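PDB 4B9G: CS6 fimbrial subunit B, CS6 fimbrial subunit A from Escherichia coli, which serves as a structural subunit of the CS6 fimbriae of enterotoxigenic strains and probably takes part in adhesion, here complemented by a fused donor strand from its partner subunit. Local coordinates for residues Ala20-Pro25 with Thr40-Ile45; Ser50-Val55 with Gly99-Lys104; Ile84-Gly89 with Thr107-Ser112. All blocks are in the same frame, centred on the assembly; numbering follows the deposited sequence.

Contact 1 (Ala20-Pro25 with Thr40-Ile45)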
ATOM      1  N   ALA A  20       6.054  -8.043  11.231  1.00  7.03           N
ATOM      2  CA  ALA A  20       4.718  -7.565  11.575  1.00  6.92           C
ATOM      3  C   ALA A  20       3.756  -7.526  10.398  1.00  7.71           C
ATOM      4  O   ALA A  20       2.544  -7.536  10.612  1.00  8.59           O
ATOM      5  CB  ALA A  20       4.808  -6.183  12.203  1.00  8.32           C
ATOM      6  N   VAL A  21       4.219  -7.425   9.184  1.00  7.49           N
ATOM      7  CA  VAL A  21       3.505  -7.127   7.963  1.00  7.16           C
ATOM      8  C   VAL A  21       3.622  -8.234   6.941  1.00  7.00           C
ATOM      9  O   VAL A  21       4.698  -8.791   6.735  1.00  8.25           O
ATOM     10  CB  VAL A  21       4.028  -5.811   7.342  1.00  8.90           C
ATOM     11  CG1 VAL A  21       3.320  -5.436   6.137  1.00 11.77           C
ATOM     12  CG2 VAL A  21       4.066  -4.724   8.312  1.00  9.19           C
ATOM     13  N   ARG A  22       2.509  -8.549   6.263  1.00  6.54           N
ATOM     14  CA  ARG A  22       2.516  -9.437   5.115  1.00  7.38           C
ATOM     15  C   ARG A  22       1.758  -8.770   3.952  1.00  6.42           C
ATOM     16  O   ARG A  22       0.770  -8.054   4.146  1.00  7.11           O
ATOM     17  CB  ARG A  22       1.849 -10.777   5.495  1.00 15.75           C
ATOM     18  CG  ARG A  22       1.382 -11.682   4.428  1.00 14.89           C
ATOM     19  CD  ARG A  22       0.987 -12.978   5.066  1.00  9.74           C
ATOM     20  NE  ARG A  22      -0.420 -13.222   5.403  1.00  8.53           N
ATOM     21  CZ  ARG A  22      -1.252 -13.947   4.662  1.00  7.84           C
ATOM     22  NH1 ARG A  22      -0.890 -14.420   3.476  1.00  8.44           N
ATOM     23  NH2 ARG A  22      -2.463 -14.214   5.133  1.00 10.07           N
ATOM     24  N   ILE A  23       2.212  -9.060   2.735  1.00  6.28           N
ATOM     25  CA  ILE A  23       1.621  -8.605   1.483  1.00  6.41           C
ATOM     26  C   ILE A  23       1.024  -9.816   0.757  1.00  5.94           C
ATOM     27  O   ILE A  23       1.647 -10.891   0.705  1.00  6.85           O
ATOM     28  CB  ILE A  23       2.688  -8.003   0.565  1.00  7.48           C
ATOM     29  CG1 ILE A  23       3.543  -6.958   1.295  1.00  7.75           C
ATOM     30  CG2 ILE A  23       2.029  -7.495  -0.731  1.00  9.04           C
ATOM     31  CD1 ILE A  23       2.788  -5.754   1.796  1.00  8.22           C
ATOM     32  N   ILE A  24      -0.179  -9.639   0.207  1.00  6.12           N
ATOM     33  CA  ILE A  24      -0.888 -10.695  -0.521  1.00  6.67           C
ATOM     34  C   ILE A  24      -1.266 -10.170  -1.913  1.00  6.44           C
ATOM     35  O   ILE A  24      -2.218  -9.398  -2.057  1.00  6.22           O
ATOM     36  CB  ILE A  24      -2.171 -11.164   0.213  1.00  7.93           C
ATOM     37  CG1 ILE A  24      -1.922 -11.400   1.705  1.00  8.81           C
ATOM     38  CG2 ILE A  24      -2.710 -12.418  -0.460  1.00 10.77           C
ATOM     39  CD1 ILE A  24      -3.155 -11.814   2.492  1.00 11.34           C
ATOM     40  N   PRO A  25      -0.501 -10.532  -2.961  1.00  8.26           N
ATOM     41  CA  PRO A  25      -0.871 -10.105  -4.324  1.00  8.35           C
ATOM     42  C   PRO A  25      -2.203 -10.679  -4.770  1.00  8.99           C
ATOM     43  O   PRO A  25      -2.551 -11.790  -4.370  1.00 11.50           O
ATOM     44  CB  PRO A  25       0.272 -10.660  -5.194  1.00 10.09           C
ATOM     45  CG  PRO A  25       1.428 -10.760  -4.213  1.00 14.18           C
ATOM     46  CD  PRO A  25       0.802 -11.231  -2.941  1.00 14.79           C
ATOM     47  N   THR A  40      -3.292  -6.898  -1.099  1.00  5.03           N
ATOM     48  CA  THR A  40      -3.739  -6.523   0.242  1.00  5.32           C
ATOM     49  C   THR A  40      -2.539  -6.611   1.196  1.00  5.46           C
ATOM     50  O   THR A  40      -1.479  -7.200   0.878  1.00  5.83           O
ATOM     51  CB  THR A  40      -4.900  -7.348   0.662  1.00  6.94           C
ATOM     52  OG1 THR A  40      -6.100  -7.128  -0.067  1.00 12.49           O
ATOM     53  CG2 THR A  40      -4.576  -8.674   0.899  1.00  4.75           C
ATOM     54  N   VAL A  41      -2.708  -5.981   2.346  1.00  5.43           N
ATOM     55  CA  VAL A  41      -1.683  -5.866   3.377  1.00  6.05           C
ATOM     56  C   VAL A  41      -2.333  -6.240   4.706  1.00  5.98           C
ATOM     57  O   VAL A  41      -3.434  -5.750   5.023  1.00  7.02           O
ATOM     58  CB  VAL A  41      -1.159  -4.419   3.480  1.00  6.33           C
ATOM     59  CG1 VAL A  41      -0.028  -4.322   4.510  1.00  6.78           C
ATOM     60  CG2 VAL A  41      -0.723  -3.900   2.115  1.00  6.61           C
ATOM     61  N   GLU A  42      -1.669  -7.089   5.488  1.00  5.94           N
ATOM     62  CA  GLU A  42      -2.149  -7.460   6.822  1.00  7.02           C
ATOM     63  C   GLU A  42      -1.030  -7.233   7.815  1.00  6.87           C
ATOM     64  O   GLU A  42       0.129  -7.551   7.537  1.00  7.26           O
ATOM     65  CB  GLU A  42      -2.654  -8.912   6.851  1.00  7.90           C
ATOM     66  CG  GLU A  42      -3.725  -9.164   5.776  1.00  9.48           C
ATOM     67  CD  GLU A  42      -4.561 -10.419   5.978  1.00 11.60           C
ATOM     68  OE1 GLU A  42      -4.190 -11.290   6.776  1.00 17.16           O
ATOM     69  OE2 GLU A  42      -5.600 -10.548   5.310  1.00 12.22           O
ATOM     70  N   MET A  43      -1.356  -6.680   8.980  1.00  7.12           N
ATOM     71  CA  MET A  43      -0.355  -6.451  10.022  1.00 10.01           C
ATOM     72  C   MET A  43      -0.973  -6.513  11.408  1.00 11.69           C
ATOM     73  O   MET A  43      -2.133  -6.214  11.597  1.00 12.75           O
ATOM     74  CB  MET A  43       0.355  -5.114   9.850  1.00 11.33           C
ATOM     75  CG  MET A  43      -0.545  -3.886  10.053  1.00 10.15           C
ATOM     76  SD  MET A  43       0.285  -2.250   9.801  1.00  9.76           S
ATOM     77  CE  MET A  43       0.582  -2.224   8.033  1.00 10.27           C
ATOM     78  N   THR A  44      -0.206  -6.940  12.393  1.00 16.10           N
ATOM     79  CA  THR A  44      -0.648  -6.759  13.795  1.00 14.39           C
ATOM     80  C   THR A  44       0.324  -5.784  14.427  1.00 14.70           C
ATOM     81  O   THR A  44       1.493  -5.858  14.229  1.00 17.30           O
ATOM     82  CB  THR A  44      -0.770  -8.085  14.623  1.00 16.30           C
ATOM     83  OG1 THR A  44      -1.769  -8.925  14.046  1.00 15.45           O
ATOM     84  CG2 THR A  44      -1.169  -7.823  16.078  1.00 19.49           C
ATOM     85  N   ILE A  45      -0.177  -4.866  15.200  1.00 11.96           N
ATOM     86  CA  ILE A  45       0.656  -3.807  15.743  1.00  9.65           C
ATOM     87  C   ILE A  45       1.463  -4.326  16.944  1.00  9.45           C
ATOM     88  O   ILE A  45       0.868  -4.766  17.934  1.00 10.11           O
ATOM     89  CB  ILE A  45      -0.271  -2.677  16.195  1.00  8.66           C
ATOM     90  CG1 ILE A  45      -1.195  -2.228  15.040  1.00  9.57           C
ATOM     91  CG2 ILE A  45       0.545  -1.538  16.767  1.00  8.76           C
ATOM     92  CD1 ILE A  45      -0.499  -1.805  13.760  1.00  9.24           C
TER
HETATM   93  O   HOH W   1       1.636  -9.554  12.609  1.00 15.00           O
HETATM   94  O   HOH W   2      -1.960 -12.246   7.606  1.00 11.46           O

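Contact 2 (Ser50-Val55 with Gly99-Lys104)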
ATOM      1  N   SER A  50       2.563   3.143  18.504  1.00  8.35           N
ATOM      2  CA  SER A  50       1.449   4.039  18.647  1.00 10.44           C
ATOM      3  C   SER A  50       0.812   4.520  17.379  1.00  7.72           C
ATOM      4  O   SER A  50      -0.343   4.889  17.388  1.00  8.34           O
ATOM      5  CB  SER A  50       1.780   5.252  19.526  1.00 18.39           C
ATOM      6  OG  SER A  50       2.333   4.900  20.715  1.00 28.13           O
ATOM      7  N   ALA A  51       1.571   4.529  16.289  1.00  8.28           N
ATOM      8  CA  ALA A  51       1.068   5.050  15.021  1.00  7.27           C
ATOM      9  C   ALA A  51       1.753   4.359  13.854  1.00  7.25           C
ATOM     10  O   ALA A  51       2.882   3.854  13.977  1.00  7.64           O
ATOM     11  CB  ALA A  51       1.257   6.563  14.934  1.00  9.15           C
ATOM     12  N   VAL A  52       1.054   4.357  12.725  1.00  6.41           N
ATOM     13  CA  VAL A  52       1.499   3.734  11.490  1.00  6.47           C
ATOM     14  C   VAL A  52       1.342   4.699  10.324  1.00  6.00           C
ATOM     15  O   VAL A  52       0.336   5.381  10.225  1.00  6.91           O
ATOM     16  CB  VAL A  52       0.666   2.448  11.195  1.00  7.00           C
ATOM     17  CG1 VAL A  52       0.930   1.906   9.788  1.00  8.85           C
ATOM     18  CG2 VAL A  52       0.952   1.391  12.263  1.00  8.04           C
ATOM     19  N   LYS A  53       2.276   4.736   9.410  1.00  6.15           N
ATOM     20  CA  LYS A  53       2.249   5.296   8.077  1.00  6.03           C
ATOM     21  C   LYS A  53       2.294   4.161   7.076  1.00  6.28           C
ATOM     22  O   LYS A  53       3.109   3.247   7.220  1.00  6.12           O
ATOM     23  CB  LYS A  53       3.407   6.226   7.830  1.00  7.85           C
ATOM     24  CG  LYS A  53       3.546   6.867   6.534  1.00  8.83           C
ATOM     25  CD  LYS A  53       4.715   7.774   6.397  1.00 14.51           C
ATOM     26  CE  LYS A  53       4.801   8.504   5.161  1.00 26.09           C
ATOM     27  NZ  LYS A  53       6.052   9.289   5.156  1.00 31.04           N
ATOM     28  N   ILE A  54       1.438   4.235   6.061  1.00  5.15           N
ATOM     29  CA  ILE A  54       1.417   3.229   4.999  1.00  5.48           C
ATOM     30  C   ILE A  54       1.120   3.946   3.683  1.00  5.42           C
ATOM     31  O   ILE A  54       0.012   4.447   3.481  1.00  6.26           O
ATOM     32  CB  ILE A  54       0.435   2.071   5.334  1.00  5.59           C
ATOM     33  CG1 ILE A  54       0.383   1.086   4.177  1.00  5.76           C
ATOM     34  CG2 ILE A  54      -0.966   2.565   5.729  1.00  6.53           C
ATOM     35  CD1 ILE A  54      -0.360  -0.183   4.495  1.00  7.12           C
ATOM     36  N   VAL A  55       2.072   4.057   2.807  1.00  6.30           N
ATOM     37  CA  VAL A  55       2.073   4.851   1.623  1.00  6.86           C
ATOM     38  C   VAL A  55       2.919   4.219   0.505  1.00  7.33           C
ATOM     39  O   VAL A  55       4.007   3.757   0.776  1.00  8.12           O
ATOM     40  CB  VAL A  55       2.505   6.315   1.947  1.00 10.75           C
ATOM     41  CG1 VAL A  55       3.876   6.347   2.319  1.00 12.69           C
ATOM     42  CG2 VAL A  55       2.345   7.202   0.836  1.00 14.40           C
ATOM     43  N   GLY A  99       0.171  10.785   5.938  1.00  8.98           N
ATOM     44  CA  GLY A  99       0.613  10.898   7.316  1.00 10.28           C
ATOM     45  C   GLY A  99       0.419   9.631   8.112  1.00  8.79           C
ATOM     46  O   GLY A  99      -0.297   8.719   7.695  1.00  8.50           O
ATOM     47  N   SER A 100       1.049   9.582   9.279  1.00  8.82           N
ATOM     48  CA  SER A 100       0.789   8.492  10.200  1.00  7.88           C
ATOM     49  C   SER A 100      -0.568   8.689  10.874  1.00  9.67           C
ATOM     50  O   SER A 100      -1.100   9.801  10.920  1.00 11.85           O
ATOM     51  CB  SER A 100       1.903   8.398  11.231  1.00 11.73           C
ATOM     52  OG  SER A 100       2.028   9.603  11.968  1.00 15.57           O
ATOM     53  N   PHE A 101      -1.115   7.597  11.411  1.00  7.42           N
ATOM     54  CA  PHE A 101      -2.344   7.655  12.188  1.00  8.45           C
ATOM     55  C   PHE A 101      -2.198   6.749  13.402  1.00  8.37           C
ATOM     56  O   PHE A 101      -1.482   5.752  13.379  1.00  7.85           O
ATOM     57  CB  PHE A 101      -3.573   7.298  11.345  1.00  9.43           C
ATOM     58  CG  PHE A 101      -3.755   5.810  11.085  1.00  8.94           C
ATOM     59  CD1 PHE A 101      -2.944   5.121  10.204  1.00  8.48           C
ATOM     60  CD2 PHE A 101      -4.784   5.112  11.706  1.00  9.38           C
ATOM     61  CE1 PHE A 101      -3.143   3.754   9.967  1.00  9.39           C
ATOM     62  CE2 PHE A 101      -4.990   3.754  11.482  1.00  9.58           C
ATOM     63  CZ  PHE A 101      -4.167   3.075  10.599  1.00  9.19           C
ATOM     64  N   SER A 102      -2.891   7.104  14.483  1.00  8.63           N
ATOM     65  CA  SER A 102      -2.796   6.363  15.734  1.00  9.34           C
ATOM     66  C   SER A 102      -3.561   5.040  15.657  1.00  8.65           C
ATOM     67  O   SER A 102      -4.704   4.981  15.178  1.00  9.82           O
ATOM     68  CB  SER A 102      -3.302   7.227  16.892  1.00 11.27           C
ATOM     69  OG  SER A 102      -2.471   8.367  17.020  1.00 15.20           O
ATOM     70  N   VAL A 103      -2.913   3.987  16.159  1.00  8.07           N
ATOM     71  CA  VAL A 103      -3.402   2.610  16.106  1.00  7.87           C
ATOM     72  C   VAL A 103      -3.463   2.007  17.502  1.00  9.53           C
ATOM     73  O   VAL A 103      -2.894   2.537  18.449  1.00 10.79           O
ATOM     74  CB  VAL A 103      -2.505   1.716  15.204  1.00  7.64           C
ATOM     75  CG1 VAL A 103      -2.590   2.157  13.751  1.00  8.21           C
ATOM     76  CG2 VAL A 103      -1.076   1.699  15.680  1.00  7.76           C
ATOM     77  N   LYS A 104      -4.131   0.888  17.638  1.00  9.41           N
ATOM     78  CA  LYS A 104      -4.245   0.098  18.849  1.00 11.29           C
ATOM     79  C   LYS A 104      -3.268  -1.074  18.856  1.00 11.61           C
ATOM     80  O   LYS A 104      -3.303  -1.931  17.991  1.00 10.96           O
ATOM     81  CB  LYS A 104      -5.688  -0.368  19.167  1.00 13.70           C
ATOM     82  CG  LYS A 104      -6.744   0.686  19.240  1.00 23.44           C
ATOM     83  CD  LYS A 104      -8.163   0.124  19.508  1.00 28.45           C
ATOM     84  CE  LYS A 104      -9.143   1.246  19.770  1.00 31.54           C
ATOM     85  NZ  LYS A 104      -8.973   2.058  20.951  1.00 37.08           N
TER
HETATM   86  O   HOH W   3      -1.971   5.111  19.753  1.00 18.44           O
HETATM   87  O   HOH W   4      -0.184   6.629   5.808  1.00  7.30           O

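Contact 3 (Ile84-Gly89 with Thr107-Ser112)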
ATOM      1  N   ILE A  84      -4.011   3.366  -1.249  1.00  4.83           N
ATOM      2  CA  ILE A  84      -4.221   2.450  -0.129  1.00  5.10           C
ATOM      3  C   ILE A  84      -5.489   2.817   0.661  1.00  5.08           C
ATOM      4  O   ILE A  84      -5.659   3.969   1.098  1.00  5.38           O
ATOM      5  CB  ILE A  84      -2.986   2.476   0.827  1.00  5.07           C
ATOM      6  CG1 ILE A  84      -1.757   1.912   0.104  1.00  6.16           C
ATOM      7  CG2 ILE A  84      -3.282   1.743   2.134  1.00  5.52           C
ATOM      8  CD1 ILE A  84      -1.751   0.402  -0.121  1.00  7.35           C
ATOM      9  N   ARG A  85      -6.365   1.832   0.854  1.00  5.11           N
ATOM     10  CA  ARG A  85      -7.594   1.938   1.639  1.00  5.60           C
ATOM     11  C   ARG A  85      -7.451   1.042   2.880  1.00  5.52           C
ATOM     12  O   ARG A  85      -7.000  -0.109   2.764  1.00  5.89           O
ATOM     13  CB  ARG A  85      -8.778   1.454   0.792  1.00  6.54           C
ATOM     14  CG  ARG A  85     -10.124   1.623   1.457  1.00  8.09           C
ATOM     15  CD  ARG A  85     -11.278   1.154   0.578  1.00  9.59           C
ATOM     16  NE  ARG A  85     -11.293  -0.302   0.477  1.00  8.33           N
ATOM     17  CZ  ARG A  85     -11.729  -0.998  -0.572  1.00 11.30           C
ATOM     18  NH1 ARG A  85     -12.206  -0.406  -1.653  1.00 12.20           N
ATOM     19  NH2 ARG A  85     -11.658  -2.313  -0.536  1.00 12.05           N
ATOM     20  N   LYS A  86      -7.829   1.552   4.054  1.00  4.91           N
ATOM     21  CA  LYS A  86      -7.878   0.696   5.244  1.00  5.37           C
ATOM     22  C   LYS A  86      -9.183  -0.084   5.256  1.00  5.26           C
ATOM     23  O   LYS A  86     -10.258   0.519   5.178  1.00  5.80           O
ATOM     24  CB  LYS A  86      -7.767   1.541   6.514  1.00  5.64           C
ATOM     25  CG  LYS A  86      -7.746   0.698   7.780  1.00  6.06           C
ATOM     26  CD  LYS A  86      -7.475   1.506   9.062  1.00  7.22           C
ATOM     27  CE  LYS A  86      -8.524   2.550   9.403  1.00  7.75           C
ATOM     28  NZ  LYS A  86      -9.806   1.926   9.783  1.00  7.75           N
ATOM     29  N   ASP A  87      -9.079  -1.404   5.377  1.00  5.12           N
ATOM     30  CA  ASP A  87     -10.243  -2.280   5.423  1.00  5.43           C
ATOM     31  C   ASP A  87     -10.584  -2.875   6.791  1.00  5.77           C
ATOM     32  O   ASP A  87     -11.692  -3.402   6.958  1.00  5.81           O
ATOM     33  CB  ASP A  87     -10.144  -3.374   4.365  1.00  6.54           C
ATOM     34  CG  ASP A  87     -10.385  -2.834   2.956  1.00  8.22           C
ATOM     35  OD1 ASP A  87     -11.030  -1.777   2.805  1.00  7.86           O
ATOM     36  OD2 ASP A  87      -9.952  -3.478   1.988  1.00 13.54           O
ATOM     37  N   SER A  88      -9.698  -2.784   7.769  1.00  5.84           N
ATOM     38  CA  SER A  88     -10.059  -3.141   9.145  1.00  5.99           C
ATOM     39  C   SER A  88      -9.021  -2.588  10.104  1.00  6.30           C
ATOM     40  O   SER A  88      -7.877  -2.330   9.732  1.00  7.04           O
ATOM     41  CB  SER A  88     -10.210  -4.647   9.351  1.00  7.12           C
ATOM     42  OG  SER A  88      -8.949  -5.267   9.242  1.00  9.03           O
ATOM     43  N   GLY A  89      -9.444  -2.425  11.355  1.00  6.25           N
ATOM     44  CA  GLY A  89      -8.604  -1.928  12.435  1.00  7.44           C
ATOM     45  C   GLY A  89      -8.967  -0.499  12.817  1.00  7.25           C
ATOM     46  O   GLY A  89      -9.164   0.347  11.944  1.00  8.35           O
ATOM     47  N   THR A 107      -3.532  -5.398  18.048  1.00 15.22           N
ATOM     48  CA  THR A 107      -4.672  -5.593  17.208  1.00 17.55           C
ATOM     49  C   THR A 107      -4.260  -5.591  15.753  1.00 14.64           C
ATOM     50  O   THR A 107      -3.215  -5.108  15.368  1.00 14.52           O
ATOM     51  CB  THR A 107      -5.723  -4.564  17.385  1.00 21.52           C
ATOM     52  OG1 THR A 107      -5.243  -3.358  16.885  1.00 19.81           O
ATOM     53  CG2 THR A 107      -6.091  -4.408  18.722  1.00 21.12           C
ATOM     54  N   SER A 108      -5.135  -6.145  14.954  1.00 15.61           N
ATOM     55  CA  SER A 108      -4.789  -6.377  13.552  1.00 14.13           C
ATOM     56  C   SER A 108      -5.426  -5.338  12.615  1.00 11.52           C
ATOM     57  O   SER A 108      -6.543  -4.872  12.844  1.00 14.91           O
ATOM     58  CB  SER A 108      -5.211  -7.789  13.144  1.00 17.97           C
ATOM     59  OG  SER A 108      -4.332  -8.770  13.676  1.00 28.85           O
ATOM     60  N   TYR A 109      -4.689  -4.998  11.560  1.00  9.16           N
ATOM     61  CA  TYR A 109      -5.116  -4.040  10.542  1.00  7.75           C
ATOM     62  C   TYR A 109      -4.977  -4.676   9.165  1.00  7.73           C
ATOM     63  O   TYR A 109      -4.031  -5.431   8.892  1.00  9.16           O
ATOM     64  CB  TYR A 109      -4.251  -2.753  10.599  1.00  6.93           C
ATOM     65  CG  TYR A 109      -4.559  -1.911  11.801  1.00  7.00           C
ATOM     66  CD1 TYR A 109      -4.163  -2.313  13.068  1.00  7.90           C
ATOM     67  CD2 TYR A 109      -5.346  -0.767  11.693  1.00  6.80           C
ATOM     68  CE1 TYR A 109      -4.504  -1.575  14.193  1.00  8.03           C
ATOM     69  CE2 TYR A 109      -5.702  -0.028  12.827  1.00  7.98           C
ATOM     70  CZ  TYR A 109      -5.299  -0.457  14.077  1.00  7.72           C
ATOM     71  OH  TYR A 109      -5.655   0.237  15.210  1.00  8.29           O
ATOM     72  N   THR A 110      -5.918  -4.365   8.284  1.00  5.98           N
ATOM     73  CA  THR A 110      -5.822  -4.775   6.898  1.00  5.75           C
ATOM     74  C   THR A 110      -6.026  -3.573   6.000  1.00  4.91           C
ATOM     75  O   THR A 110      -6.761  -2.642   6.340  1.00  5.62           O
ATOM     76  CB  THR A 110      -6.816  -5.886   6.522  1.00  7.13           C
ATOM     77  OG1 THR A 110      -8.146  -5.395   6.649  1.00  8.07           O
ATOM     78  CG2 THR A 110      -6.604  -7.136   7.390  1.00  8.40           C
ATOM     79  N   PHE A 111      -5.353  -3.601   4.856  1.00  4.96           N
ATOM     80  CA  PHE A 111      -5.409  -2.541   3.861  1.00  5.31           C
ATOM     81  C   PHE A 111      -5.471  -3.180   2.479  1.00  5.06           C
ATOM     82  O   PHE A 111      -5.048  -4.338   2.296  1.00  6.33           O
ATOM     83  CB  PHE A 111      -4.171  -1.626   3.931  1.00  5.76           C
ATOM     84  CG  PHE A 111      -3.927  -0.997   5.290  1.00  5.72           C
ATOM     85  CD1 PHE A 111      -3.276  -1.702   6.296  1.00  6.01           C
ATOM     86  CD2 PHE A 111      -4.322   0.319   5.547  1.00  5.93           C
ATOM     87  CE1 PHE A 111      -3.046  -1.128   7.520  1.00  7.53           C
ATOM     88  CE2 PHE A 111      -4.088   0.906   6.786  1.00  7.15           C
ATOM     89  CZ  PHE A 111      -3.443   0.190   7.770  1.00  7.44           C
ATOM     90  N   SER A 112      -5.947  -2.504   1.480  1.00  5.71           N
ATOM     91  CA  SER A 112      -6.065  -2.851   0.125  1.00  5.76           C
ATOM     92  C   SER A 112      -5.470  -1.773  -0.799  1.00  4.62           C
ATOM     93  O   SER A 112      -5.666  -0.579  -0.558  1.00  5.65           O
ATOM     94  CB  SER A 112      -7.496  -3.219  -0.237  1.00  7.64           C
ATOM     95  OG  SER A 112      -8.228  -2.151   0.037  1.00 14.36           O
TER
HETATM   96  O   HOH W   5      -7.689  -5.614   2.928  1.00 18.78           O

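Contact 1 (Ala20-Pro25 with Thr40-Ile45)
Strands 21-25 and 40-44 run antiparallel at 162° with their axes 4.8 Å apart, V21 facing M43 and I23 facing V41 as non-hydrogen-bonded pairs, R22 facing E42 and I24 facing T40 as hydrogen-bonded ones. The R22 N to E42 O bond is 2.9 Å and lies nearly along the C=O axis, whereas I24 N meets T40 O from above the carbonyl plane. At the end of the ladder the direct bond from T44 N to A20 O is weak, and a water bonded to both atoms spans the same gap.

The two faces of the hairpin differ sharply. V21, I23, V41 and M43 form the inner one: V21 CG1 crosses obliquely against V41 CG1 at 3.9 Å, while the tip of I23, CD1, lies alongside V41 CG2. On the outer face R22 leaves the backbone with CG anti to N, then bends at chi3 (96°), so that its guanidinium lies beside the E42 carboxylate with the planes 76° apart. The resulting salt bridge is long, 3.8 Å from R22 NH2 to E42 OE1. A water closes the gap, accepting from R22 NE at 2.9 Å and donating to E42 OE1 at 2.6 Å. I24 CD1 rests over one guanidinium face, toward its rim, and T40 CG2, in the crowded position between N and the carbonyl carbon, presses on I24 CB at 3.5 Å.

Within this CssB hairpin, then, the backbone ladder supplies the regular pairing; the opposite charges on the outer face are probably coupled in part through the bridging water, and apolar groups face the interior.

Contact 2 (Ser50-Val55 with Gly99-Lys104)
F101 holds CG in the crowded position between its backbone N and carbonyl carbon (chi1 77°), V103 sends CG1 anti to its carbonyl carbon (chi1 -66°), and V52 sets CG1 anti to N (chi1 170°), which leaves CG2 in touch with V103 CG1. As a result V103 CG1 sits 3.6 Å above one face of the F101 ring, toward its rim, and also touches V52 CG2 at 3.9 Å, the two valines crossing at about a right angle.

In the backbone that carries these side chains, V52 and F101 form an antiparallel hydrogen-bonded pair: V52 N reaches F101 O at 3.0 Å in the carbonyl plane, while F101 N meets V52 O from above it. The same V52 O lies 3.3 Å from F101 CD1. V103 N adds a third bond, 3.0 Å to S50 O, and A51 CB packs on F101 O at 3.3 Å. Where the ladder opens out beyond K53, a water accepts from I54 N and donates to G99 O.

Strand 51-56 thus lies between the short strand 101-102 and strand 128-142, where S50 and A51 both face Y139 in a classic beta bulge; F101 reaches inward to Y109 and F111 of strand 108-119.

Contact 3 (Ile84-Gly89 with Thr107-Ser112)
G89 CA stands over one face of the Y109 ring, offset toward its rim, 3.8 Å from the centroid in a CH-pi contact. K86 runs alongside Y109, its CD at the ring edge, and crosses F111 obliquely, with K86 CB 3.7 Å from F111 CE2. Bends at chi3 and chi4 turn the K86 amine back onto its own segment, where NZ donates to G89 O at 2.8 Å nearly along the C=O axis. I84 CG2 comes obliquely against F111 CD2.

The face of R85, S88, T110 and S112 is polar, the aromatic contacts lying on that of K86 and F111. R85 grips D87 side-on, NE to OD1 at 2.8 Å and NH2 to OD2, each oxygen using its syn lone pair, so both oxygens lie close to the guanidinium plane, though the carboxylate is turned out of it. S112 OG then donates to D87 OD2 from above the carboxylate plane at 2.9 Å. S88 OG and T110 OG1, both in the crowded position, meet tip to tip at 2.7 Å.

D87 and S88 both face T110 in a classic beta bulge, and T110 O accepts from D87 N at 2.8 Å and from S88 N. Past it, G89, at phi 107°, brings its CA so close to the Y109 ring that a CB would collide with CD2. Two donors on D87 OD2 would be expected to stabilise the ionised carboxylate.

Overall arrangement
From the N terminus, contact 1 comes first, closing a hairpin, with 14 residues between segments 20-25 and 40-45; it is complete before the others open. Contact 2 then opens with segment 50-55 and closes on 99-104, with 43 residues between. Contact 3 opens inside that span with strand 79-88 and closes beyond it on strand 108-119, so the two cross. Strand 108-119 lies next to strand 37-44, linking contacts 1 and 3 through M43 O with Y109 N. I45 of contact 1 packs on V52 and V103 of contact 2. Y109 OH, bonded to A90 O, also meets K104 N and so joins contacts 2 and 3. Strand 145-160, which carries the engineered CssA donor segment, runs parallel to strand 21-28.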